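5-Carboxyvanillate Decarboxylase (Novosphingobium aromaticivorans, PDB 4QRN) probably catalyses the metal-dependent, non-oxidative removal of a carboxyl group from 5-carboxyvanillate, and holds manganese together with a nitro analogue of that compound. Local coordinates at residues Glu41-Thr46 with Ala110-Gly115; Met150-Pro155 with Gln178-Thr183; Gln156-Ser161 with Glu191-Ile196; Leu207-Ala212 with Leu257-Gly262. All coordinates share one frame; numbering follows the deposited sequence. Where two conformers were deposited one is given.

Interaction 1. Residues Glu41-Thr46 with Ala110-Gly115; sequences EEAFAT and ALTSPG. With MN (manganese (II) ion), chain E; 1DF (4-hydroxy-3-methoxy-5-nitrobenzoic acid), chain F.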
# COMPACT_ATOMS: atom_id res chain seq x y z
N GLU A 41 14.91 -1.72 -14.21
CA GLU A 41 14.36 -0.44 -13.78
C GLU A 41 15.49 0.52 -13.36
O GLU A 41 15.63 0.87 -12.20
CB GLU A 41 13.35 -0.58 -12.64
CG GLU A 41 12.52 0.72 -12.46
CD GLU A 41 11.82 0.80 -11.11
OE1 GLU A 41 10.95 -0.05 -10.86
OE2 GLU A 41 12.13 1.70 -10.29
N GLU A 42 16.27 0.96 -14.33
CA GLU A 42 17.54 1.65 -14.07
C GLU A 42 17.41 3.09 -14.57
O GLU A 42 16.86 3.33 -15.63
CB GLU A 42 18.67 0.88 -14.74
CG GLU A 42 18.54 -0.65 -14.53
CD GLU A 42 18.40 -1.04 -13.06
OE1 GLU A 42 19.25 -0.61 -12.26
OE2 GLU A 42 17.41 -1.77 -12.70
N ALA A 43 17.90 4.04 -13.78
CA ALA A 43 17.58 5.44 -14.00
C ALA A 43 18.78 6.27 -14.47
O ALA A 43 19.94 6.00 -14.08
CB ALA A 43 17.06 6.05 -12.70
N PHE A 44 18.49 7.31 -15.25
CA PHE A 44 19.48 8.34 -15.57
C PHE A 44 18.79 9.69 -15.55
O PHE A 44 17.56 9.78 -15.54
CB PHE A 44 20.16 8.10 -16.93
CG PHE A 44 19.27 8.38 -18.09
CD1 PHE A 44 18.39 7.39 -18.53
CD2 PHE A 44 19.29 9.61 -18.73
CE1 PHE A 44 17.51 7.61 -19.57
CE2 PHE A 44 18.39 9.85 -19.80
CZ PHE A 44 17.51 8.84 -20.21
N ALA A 45 19.60 10.76 -15.52
CA ALA A 45 19.10 12.13 -15.55
C ALA A 45 19.83 12.91 -16.62
O ALA A 45 20.92 12.51 -17.03
CB ALA A 45 19.32 12.82 -14.20
N THR A 46 19.24 14.04 -17.03
CA THR A 46 20.00 15.01 -17.81
C THR A 46 20.12 16.27 -16.96
O THR A 46 19.19 16.69 -16.25
CB THR A 46 19.38 15.32 -19.18
OG1 THR A 46 18.20 16.12 -19.02
CG2 THR A 46 19.08 14.03 -19.96
N ALA A 110 15.77 4.45 -18.16
CA ALA A 110 14.71 5.45 -18.36
C ALA A 110 15.02 6.72 -17.60
O ALA A 110 15.58 6.71 -16.49
CB ALA A 110 13.36 4.88 -17.90
N LEU A 111 14.59 7.83 -18.17
CA LEU A 111 14.76 9.14 -17.55
C LEU A 111 14.07 9.14 -16.19
O LEU A 111 12.91 8.75 -16.05
CB LEU A 111 14.17 10.22 -18.44
CG LEU A 111 14.32 11.64 -17.91
CD1 LEU A 111 15.76 12.08 -17.93
CD2 LEU A 111 13.43 12.61 -18.69
N THR A 112 14.78 9.63 -15.18
CA THR A 112 14.32 9.49 -13.82
C THR A 112 13.08 10.33 -13.53
O THR A 112 12.87 11.42 -14.08
CB THR A 112 15.49 9.80 -12.86
OG1 THR A 112 15.14 9.41 -11.54
CG2 THR A 112 15.85 11.27 -12.84
N SER A 113 12.26 9.79 -12.64
CA SER A 113 11.00 10.43 -12.27
C SER A 113 11.24 11.81 -11.67
O SER A 113 12.13 11.98 -10.85
CB SER A 113 10.30 9.53 -11.27
OG SER A 113 9.09 10.10 -10.86
N PRO A 114 10.40 12.81 -12.02
CA PRO A 114 9.15 12.72 -12.78
C PRO A 114 9.29 13.03 -14.27
O PRO A 114 8.28 13.31 -14.94
CB PRO A 114 8.29 13.80 -12.11
CG PRO A 114 9.30 14.88 -11.82
CD PRO A 114 10.51 14.11 -11.32
N GLY A 115 10.51 12.98 -14.80
CA GLY A 115 10.69 13.28 -16.21
C GLY A 115 10.25 14.70 -16.53
O GLY A 115 10.47 15.63 -15.73
MN MN E . 13.12 3.56 -9.87
C1 1DF F . 14.08 6.88 -5.44
CO1 1DF F . 13.74 5.57 -5.64
CO2 1DF F . 13.92 7.80 -6.50
CM1 1DF F . 13.34 5.21 -6.97
CM2 1DF F . 13.67 7.38 -7.79
OM 1DF F . 13.56 8.22 -8.86
CZ 1DF F . 13.49 6.03 -8.08
CC 1DF F . 14.54 7.38 -4.12
CV 1DF F . 13.46 9.62 -8.58
O1 1DF F . 15.16 6.56 -3.34
O2 1DF F . 14.32 8.57 -3.83
O3 1DF F . 13.42 5.58 -9.30
N 1DF F . 12.52 3.95 -7.05
O11 1DF F . 12.00 3.59 -8.06
O22 1DF F . 12.26 3.37 -5.96
O HOH W 1 14.38 3.61 -11.65
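Thr112 meets Ala43 beside the bound nitrobenzoate: Ala43 CB lies 4.0 Å from Thr112 OG1, and that hydroxyl, hydrogen-bonded to Tyr339, also sits close to the ligand's methoxy oxygen OM. Two residues before Ala43, Glu41 gives OE2 to the manganese at 2.1 Å, its side chain stretched out from CG. The ligand's O3, on the ring carbon para to its carboxylate, nitro oxygen O11, a water, His210 and Asp336 fill the other metal positions; the water also donates to Glu41 O. The other oxygen of Glu41, OE1, is held by Tyr208 and Ser311, which positions the carboxylate.

Behind this first shell the two segments run as neighbouring parallel strands, and the site lies at their C-terminal ends, as in the (beta/alpha)8 barrel of the amidohydrolase superfamily. Ala110 N binds Glu42 O at 3.0 Å, and Thr112 N reaches Phe44 O at 2.8 Å, which fixes where the ligand-lining threonine leaves the strand. Between these two bonds, Phe44 N approaches Ala110 O from above the carbonyl plane.

Phe44 has its CG wedged between backbone N and carbonyl carbon (chi1 72°), which folds the ring back across the second strand. Leu111 CA lies over one ring face, 4.0 Å from the centroid, a CH-pi contact, while Phe44 CE2 touches Leu111 CD1 at 3.9 Å. With an alanine here the ring is gone, and Leu111 would probably lose its cover on one side, leaving a gap beside its CD1.

Interaction 2. Residues Met150-Pro155 with Gln178-Thr183; sequences MGTVAP and QINSHT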
# COMPACT_ATOMS: atom_id res chain seq x y z
N MET A 150 14.16 2.82 -22.71
CA MET A 150 12.72 3.10 -22.64
C MET A 150 12.57 4.60 -22.88
O MET A 150 13.29 5.40 -22.28
CB MET A 150 12.15 2.72 -21.27
CG MET A 150 12.24 1.22 -20.97
SD MET A 150 11.08 0.20 -21.89
CE MET A 150 9.66 0.25 -20.79
N GLY A 151 11.63 4.99 -23.73
CA GLY A 151 11.42 6.40 -23.98
C GLY A 151 10.70 7.11 -22.86
O GLY A 151 9.96 6.50 -22.07
N THR A 152 10.89 8.43 -22.84
CA THR A 152 10.15 9.34 -21.97
C THR A 152 9.19 10.17 -22.82
O THR A 152 9.51 10.48 -23.98
CB THR A 152 11.13 10.24 -21.15
OG1 THR A 152 10.53 10.62 -19.91
CG2 THR A 152 11.58 11.49 -21.88
N VAL A 153 8.03 10.49 -22.27
CA VAL A 153 7.03 11.23 -23.02
C VAL A 153 6.50 12.40 -22.18
O VAL A 153 6.97 12.68 -21.08
CB VAL A 153 5.90 10.31 -23.58
CG1 VAL A 153 6.48 9.27 -24.53
CG2 VAL A 153 5.08 9.65 -22.47
N ALA A 154 5.52 13.11 -22.75
CA ALA A 154 4.95 14.30 -22.13
C ALA A 154 3.44 14.16 -22.21
O ALA A 154 2.82 14.67 -23.13
CB ALA A 154 5.44 15.57 -22.86
N PRO A 155 2.82 13.44 -21.26
CA PRO A 155 1.39 13.13 -21.37
C PRO A 155 0.51 14.36 -21.35
O PRO A 155 -0.66 14.26 -21.71
CB PRO A 155 1.14 12.22 -20.17
CG PRO A 155 2.48 11.60 -19.89
CD PRO A 155 3.44 12.74 -20.11
N GLN A 178 8.52 4.58 -20.30
CA GLN A 178 8.23 4.73 -18.88
C GLN A 178 7.47 6.01 -18.67
O GLN A 178 7.91 7.08 -19.11
CB GLN A 178 9.54 4.76 -18.07
CG GLN A 178 9.29 5.03 -16.58
CD GLN A 178 10.56 4.92 -15.78
OE1 GLN A 178 11.11 3.82 -15.63
NE2 GLN A 178 11.04 6.05 -15.25
N ILE A 179 6.32 5.92 -17.98
CA ILE A 179 5.59 7.10 -17.54
C ILE A 179 5.69 7.12 -16.02
O ILE A 179 5.46 6.10 -15.35
CB ILE A 179 4.13 7.09 -18.03
CG1 ILE A 179 4.10 7.24 -19.56
CG2 ILE A 179 3.31 8.22 -17.34
CD1 ILE A 179 2.70 7.25 -20.18
N ASN A 180 6.06 8.28 -15.48
CA ASN A 180 6.31 8.47 -14.06
C ASN A 180 5.03 8.83 -13.36
O ASN A 180 4.84 9.94 -12.85
CB ASN A 180 7.40 9.53 -13.93
CG ASN A 180 8.59 9.15 -14.71
OD1 ASN A 180 9.23 8.15 -14.38
ND2 ASN A 180 8.88 9.89 -15.80
N SER A 181 4.10 7.88 -13.39
CA SER A 181 2.79 7.97 -12.78
C SER A 181 2.08 9.25 -13.21
O SER A 181 2.01 9.51 -14.41
CB SER A 181 2.85 7.70 -11.28
OG SER A 181 1.59 7.25 -10.85
N HIS A 182 1.44 9.99 -12.28
CA HIS A 182 0.55 11.07 -12.69
C HIS A 182 1.28 12.16 -13.48
O HIS A 182 2.49 12.35 -13.39
CB HIS A 182 -0.12 11.72 -11.45
CG HIS A 182 0.80 12.56 -10.64
ND1 HIS A 182 0.90 13.93 -10.80
CD2 HIS A 182 1.67 12.21 -9.66
CE1 HIS A 182 1.81 14.38 -9.94
NE2 HIS A 182 2.28 13.36 -9.23
N THR A 183 0.49 12.90 -14.27
CA THR A 183 0.98 14.11 -14.91
C THR A 183 0.18 15.26 -14.36
O THR A 183 -1.03 15.39 -14.64
CB THR A 183 0.90 14.01 -16.46
OG1 THR A 183 1.84 13.03 -16.90
CG2 THR A 183 1.24 15.35 -17.13
O HOH W 2 10.77 8.87 -17.79
O HOH W 3 7.21 9.69 -19.65
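The carboxamide of Gln178, whose backbone N bonds to Gly151 across the contact, is sandwiched between two side chains. His210 CB lies over one face, 3.3 Å from Gln178 CD, and Ala110 CB over the opposite face. NE2 donates to Asn180 OD1, meeting it in the carbonyl plane of the asparagine while that oxygen stands 28° out of the Gln178 amide plane. This holds both amides in place close to the metal site, at the C-terminal mouth of the (beta/alpha)8 barrel, where strand 177-179 follows strand 147-149 by way of helix 158-170.

One direct bond joins the backbones, from Gln178 N to Gly151 O at 3.0 Å. Beyond it the chains diverge and water fills in. One water accepts from Asn180 ND2 and is hydrogen-bonded to Thr152 OG1 at 2.8 Å; another accepts a hydrogen bond from Val153 N and lies in donating position to Gln178 O. Asn180 centres an inverse gamma turn, and Gln117 bonds its backbone N.

Beyond the waters the contact turns apolar. Val153 sets CG2 between its own backbone N and carbonyl carbon (chi1 -61° for CG1), which aims that methyl at Ile179 CG1, 3.9 Å away. Pro155 CG touches the other branch, Ile179 CG2, more loosely. Farther along, the same proline turns the CB, CG and CD side of its ring to Thr183, with OG1 standing 3.4 Å from Pro155 CG.

Interaction 3. Residues Gln156-Ser161 with Glu191-Ile196; sequences QDPEWS and EFFDPI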
# COMPACT_ATOMS: atom_id res chain seq x y z
N GLN A 156 1.06 15.50 -20.94
CA GLN A 156 0.36 16.77 -21.14
C GLN A 156 -0.06 16.96 -22.59
O GLN A 156 -1.02 17.69 -22.88
CB GLN A 156 1.27 17.99 -20.88
CG GLN A 156 2.02 18.10 -19.59
CD GLN A 156 3.42 17.52 -19.67
OE1 GLN A 156 3.61 16.36 -20.02
NE2 GLN A 156 4.43 18.33 -19.31
N ASP A 157 0.68 16.34 -23.52
CA ASP A 157 0.36 16.32 -24.95
C ASP A 157 0.30 14.85 -25.42
O ASP A 157 1.29 14.27 -25.87
CB ASP A 157 1.42 17.09 -25.75
CG ASP A 157 1.06 17.25 -27.22
OD1 ASP A 157 0.20 16.50 -27.72
OD2 ASP A 157 1.66 18.14 -27.86
N PRO A 158 -0.88 14.22 -25.27
CA PRO A 158 -0.96 12.79 -25.59
C PRO A 158 -0.71 12.48 -27.06
O PRO A 158 -0.17 11.42 -27.36
CB PRO A 158 -2.38 12.39 -25.16
CG PRO A 158 -2.80 13.42 -24.22
CD PRO A 158 -2.10 14.71 -24.61
N GLU A 159 -1.08 13.38 -27.96
CA GLU A 159 -0.88 13.12 -29.37
C GLU A 159 0.61 13.20 -29.73
O GLU A 159 1.12 12.36 -30.48
CB GLU A 159 -1.72 14.09 -30.20
CG GLU A 159 -3.21 13.81 -30.01
CD GLU A 159 -4.09 14.84 -30.67
OE1 GLU A 159 -3.64 15.45 -31.66
OE2 GLU A 159 -5.24 15.03 -30.19
N TRP A 160 1.33 14.17 -29.17
CA TRP A 160 2.77 14.21 -29.38
C TRP A 160 3.41 12.97 -28.77
O TRP A 160 4.31 12.36 -29.36
CB TRP A 160 3.41 15.47 -28.77
CG TRP A 160 4.89 15.46 -28.91
CD1 TRP A 160 5.60 15.91 -29.99
CD2 TRP A 160 5.85 14.94 -27.98
NE1 TRP A 160 6.94 15.72 -29.77
CE2 TRP A 160 7.12 15.12 -28.55
CE3 TRP A 160 5.76 14.36 -26.72
CZ2 TRP A 160 8.29 14.72 -27.91
CZ3 TRP A 160 6.92 13.94 -26.08
CH2 TRP A 160 8.17 14.13 -26.67
N SER A 161 2.93 12.59 -27.59
CA SER A 161 3.49 11.41 -26.92
C SER A 161 3.31 10.15 -27.77
O SER A 161 4.21 9.32 -27.83
CB SER A 161 2.85 11.23 -25.55
OG SER A 161 3.25 12.27 -24.64
N GLU A 191 -9.97 9.70 -20.41
CA GLU A 191 -10.06 9.53 -21.85
C GLU A 191 -9.04 10.39 -22.60
O GLU A 191 -8.56 10.01 -23.67
CB GLU A 191 -11.46 9.87 -22.36
CG GLU A 191 -12.52 8.85 -21.94
CD GLU A 191 -13.77 8.93 -22.78
OE1 GLU A 191 -14.02 9.98 -23.41
OE2 GLU A 191 -14.52 7.93 -22.82
N PHE A 192 -8.69 11.56 -22.05
CA PHE A 192 -7.70 12.44 -22.66
C PHE A 192 -6.41 11.71 -23.05
O PHE A 192 -5.80 12.05 -24.05
CB PHE A 192 -7.42 13.57 -21.69
CG PHE A 192 -6.39 14.56 -22.15
CD1 PHE A 192 -6.68 15.47 -23.17
CD2 PHE A 192 -5.14 14.62 -21.54
CE1 PHE A 192 -5.73 16.41 -23.57
CE2 PHE A 192 -4.20 15.56 -21.94
CZ PHE A 192 -4.49 16.45 -22.95
N PHE A 193 -6.00 10.73 -22.25
CA PHE A 193 -4.71 10.07 -22.47
C PHE A 193 -4.78 8.89 -23.43
O PHE A 193 -3.75 8.26 -23.72
CB PHE A 193 -4.10 9.65 -21.13
CG PHE A 193 -3.85 10.82 -20.22
CD1 PHE A 193 -2.81 11.70 -20.46
CD2 PHE A 193 -4.71 11.06 -19.14
CE1 PHE A 193 -2.63 12.82 -19.63
CE2 PHE A 193 -4.54 12.15 -18.33
CZ PHE A 193 -3.50 13.04 -18.56
N ASP A 194 -5.96 8.61 -23.97
CA ASP A 194 -6.12 7.44 -24.81
C ASP A 194 -5.13 7.32 -25.99
O ASP A 194 -4.72 6.21 -26.29
CB ASP A 194 -7.56 7.36 -25.33
CG ASP A 194 -7.85 6.05 -26.03
OD1 ASP A 194 -7.77 5.00 -25.36
OD2 ASP A 194 -8.14 6.07 -27.24
N PRO A 195 -4.72 8.45 -26.62
CA PRO A 195 -3.75 8.29 -27.71
C PRO A 195 -2.47 7.56 -27.32
O PRO A 195 -1.85 6.92 -28.18
CB PRO A 195 -3.47 9.74 -28.14
CG PRO A 195 -4.78 10.45 -27.85
CD PRO A 195 -5.20 9.84 -26.53
N ILE A 196 -2.05 7.66 -26.06
CA ILE A 196 -0.85 6.99 -25.63
C ILE A 196 -1.06 5.47 -25.69
O ILE A 196 -0.18 4.75 -26.17
CB ILE A 196 -0.51 7.46 -24.20
CG1 ILE A 196 0.03 8.90 -24.26
CG2 ILE A 196 0.47 6.47 -23.51
CD1 ILE A 196 0.13 9.58 -22.89
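Pro158 drives its ring into the bend formed by Phe192, Phe193, Pro195 and Ile196. Pro158 CB lies 3.6 Å from Phe192 O, with Pro195 CD at 4.0 Å and Ile196 CG1 a little farther off. Next comes CG, which approaches Phe192 O to 3.3 Å and at the same time stands over one face of the Phe192 ring, 24° off its normal and displaced toward the rim, a CH-pi contact. Phe193 CD1 borders that same CG at 4.1 Å. Pro158 CD, the carbon bonded back to the backbone N, presses on Phe192 CZ at 3.4 Å.

Phe192 gets there by swinging CG opposite its backbone N (chi1 179°), and its rim then meets Gln156 O in the ring plane, 3.7 Å from CZ. Arg186 makes a cation-pi contact with this phenylalanine. Phe192 CD2 in turn lies over a face of the Phe193 ring.

One turn on, Ser161 CB rests on Ile196 CG1 at 3.9 Å. No hydrogen bond crosses between the segments; the polar groups bond within their own segment or to other parts of the chain. Asp157 N-caps the helix by accepting from Trp160 N at 3.0 Å, in a nearly straight bond that comes from above the carboxylate plane, and its OD2 has a salt bridge to Arg126. The contact joins the opening turns of helices 158-170 and 194-203, consecutive members of the outer helical layer of a (beta/alpha)8 barrel.

Interaction 4. Residues Leu207-Ala212 with Leu257-Gly262; sequences LYIHPA and LQIMVG. With MN (manganese (II) ion), chain E; 1DF (4-hydroxy-3-methoxy-5-nitrobenzoic acid), chain F.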
# COMPACT_ATOMS: atom_id res chain seq x y z
N LEU A 207 4.23 -0.57 -21.37
CA LEU A 207 4.30 0.65 -20.60
C LEU A 207 4.81 0.31 -19.21
O LEU A 207 4.20 -0.53 -18.54
CB LEU A 207 2.89 1.23 -20.46
CG LEU A 207 2.75 2.38 -19.47
CD1 LEU A 207 3.64 3.59 -19.85
CD2 LEU A 207 1.30 2.79 -19.35
N TYR A 208 5.89 0.95 -18.76
CA TYR A 208 6.33 0.83 -17.37
C TYR A 208 5.78 2.05 -16.62
O TYR A 208 6.12 3.19 -16.96
CB TYR A 208 7.86 0.79 -17.33
CG TYR A 208 8.46 0.15 -16.08
CD1 TYR A 208 8.29 0.72 -14.81
CD2 TYR A 208 9.18 -1.03 -16.16
CE1 TYR A 208 8.84 0.12 -13.67
CE2 TYR A 208 9.75 -1.61 -15.04
CZ TYR A 208 9.58 -1.03 -13.80
OH TYR A 208 10.14 -1.64 -12.70
N ILE A 209 4.89 1.82 -15.64
CA ILE A 209 4.43 2.93 -14.81
C ILE A 209 5.34 2.95 -13.59
O ILE A 209 5.25 2.09 -12.71
CB ILE A 209 2.96 2.83 -14.41
CG1 ILE A 209 2.08 2.77 -15.65
CG2 ILE A 209 2.59 4.07 -13.56
CD1 ILE A 209 0.58 2.67 -15.36
N HIS A 210 6.26 3.91 -13.61
CA HIS A 210 7.22 4.10 -12.54
C HIS A 210 6.65 5.08 -11.52
O HIS A 210 5.85 5.94 -11.88
CB HIS A 210 8.49 4.70 -13.16
CG HIS A 210 9.63 4.81 -12.20
ND1 HIS A 210 9.77 5.85 -11.32
CD2 HIS A 210 10.69 3.98 -11.98
CE1 HIS A 210 10.85 5.65 -10.58
NE2 HIS A 210 11.44 4.53 -10.97
N PRO A 211 7.07 5.01 -10.24
CA PRO A 211 6.51 5.96 -9.28
C PRO A 211 6.90 7.40 -9.55
O PRO A 211 7.85 7.76 -10.25
CB PRO A 211 7.13 5.51 -7.95
CG PRO A 211 7.43 4.06 -8.12
CD PRO A 211 7.86 3.94 -9.59
N ALA A 212 6.12 8.26 -8.90
CA ALA A 212 6.42 9.66 -8.70
C ALA A 212 5.90 10.00 -7.32
O ALA A 212 5.09 9.28 -6.73
CB ALA A 212 5.74 10.53 -9.77
N LEU A 257 -2.31 -5.09 -24.30
CA LEU A 257 -1.43 -4.17 -23.57
C LEU A 257 -0.80 -4.81 -22.34
O LEU A 257 -1.50 -5.42 -21.53
CB LEU A 257 -2.25 -2.96 -23.15
CG LEU A 257 -1.53 -1.88 -22.35
CD1 LEU A 257 -0.51 -1.16 -23.21
CD2 LEU A 257 -2.55 -0.91 -21.78
N GLN A 258 0.51 -4.63 -22.20
CA GLN A 258 1.23 -5.05 -21.01
C GLN A 258 1.67 -3.80 -20.25
O GLN A 258 2.30 -2.91 -20.83
CB GLN A 258 2.46 -5.88 -21.37
CG GLN A 258 2.12 -7.12 -22.20
CD GLN A 258 1.24 -8.09 -21.44
OE1 GLN A 258 1.58 -8.50 -20.33
NE2 GLN A 258 0.07 -8.44 -22.00
N ILE A 259 1.36 -3.77 -18.95
CA ILE A 259 1.84 -2.72 -18.06
C ILE A 259 2.77 -3.36 -17.04
O ILE A 259 2.41 -4.33 -16.37
CB ILE A 259 0.72 -1.94 -17.37
CG1 ILE A 259 -0.16 -1.25 -18.43
CG2 ILE A 259 1.34 -0.92 -16.38
CD1 ILE A 259 -1.32 -0.41 -17.86
N MET A 260 3.98 -2.80 -16.94
CA MET A 260 4.98 -3.18 -15.96
C MET A 260 5.00 -2.21 -14.79
O MET A 260 4.88 -1.01 -15.00
CB MET A 260 6.36 -3.15 -16.63
CG MET A 260 6.55 -4.11 -17.77
SD MET A 260 8.05 -3.74 -18.70
CE MET A 260 8.12 -5.17 -19.75
N VAL A 261 5.16 -2.75 -13.59
CA VAL A 261 5.44 -1.94 -12.41
C VAL A 261 6.54 -2.60 -11.62
O VAL A 261 6.77 -3.82 -11.70
CB VAL A 261 4.20 -1.71 -11.52
CG1 VAL A 261 3.18 -0.81 -12.21
CG2 VAL A 261 3.58 -3.04 -11.12
N GLY A 262 7.25 -1.78 -10.86
CA GLY A 262 8.34 -2.21 -10.01
C GLY A 262 7.90 -2.49 -8.59
O GLY A 262 6.72 -2.66 -8.27
MN MN E . 13.12 3.56 -9.87
C1 1DF F . 14.08 6.88 -5.44
CO1 1DF F . 13.74 5.57 -5.64
CO2 1DF F . 13.92 7.80 -6.50
CM1 1DF F . 13.34 5.21 -6.97
CM2 1DF F . 13.67 7.38 -7.79
OM 1DF F . 13.56 8.22 -8.86
CZ 1DF F . 13.49 6.03 -8.08
CC 1DF F . 14.54 7.38 -4.12
CV 1DF F . 13.46 9.62 -8.58
O1 1DF F . 15.16 6.56 -3.34
O2 1DF F . 14.32 8.57 -3.83
O3 1DF F . 13.42 5.58 -9.30
N 1DF F . 12.52 3.95 -7.05
O11 1DF F . 12.00 3.59 -8.06
O22 1DF F . 12.26 3.37 -5.96
O HOH W 4 6.67 0.95 -10.63
O HOH W 1 14.38 3.61 -11.65
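Tyr208 lays its ring across the backbone of Met260, with Met260 O over one face and Met260 CB 3.6 Å from CD2. The sulfur of Met260, SD, stands obliquely beside the ring, 5.1 Å from the centroid, in a Met-aromatic contact. The two residues pair on adjacent parallel strands of the (beta/alpha)8 barrel, 207-209 and 259-261, whose short axes diverge by 34°. Leu207 N to Gln258 O, Met260 N to Leu207 O and Ile209 N to Met260 O zip them together, the middle bond at 2.8 Å. On the helix-facing side, Ile209 CD1 packs on Ile259 CG2 at 3.8 Å, under helix 233-248.

With CG turned away from its backbone N (chi1 -158°), Tyr208 runs forward along the strand and brings OH to 3.3 Å from Gly262 CA, a closeness that the lack of a side chain on Gly262 permits. The hydroxyl hydrogen-bonds to Glu41 OE1 and Thr309 OG1. A phenylalanine here keeps the ring, but would probably leave Glu41 OE1 and Thr309 OG1 each without this partner.

Two residues on, His210 leaves the chain on the same side as Tyr208, faces away from 257-262, and binds manganese through NE2 at 2.2 Å. Its ND1 donates to Pro211 O on a lone pair, which sets the rotation of the imidazole. Where the strands part, a single water donates to Ile209 O and accepts from Gly262 N, 2.8 Å from each atom.

In the fold
From the N terminus, interaction 1 closes first, bringing strand 38-44 beside strand 106-111 across a largely helical loop of 63 residues. Interactions 2 and 3 follow and cross, their segments alternating along the chain: interaction 2, closing 22 residues, ties the loop after strand 147-149 to strand 177-179, and interaction 3, closing 29, joins the starts of the helices before and after that strand. Interaction 4 comes last, in series, pairing strands 207-209 and 259-261 across 44 residues. Interactions 1 and 4 share the manganese, its water and the ligand, and Ser113 bonds to Pro211 between them. Interaction 2 touches both, with Ile179 hydrogen-bonded to strand 207-209, whereas interaction 3 lies on the barrel's outside.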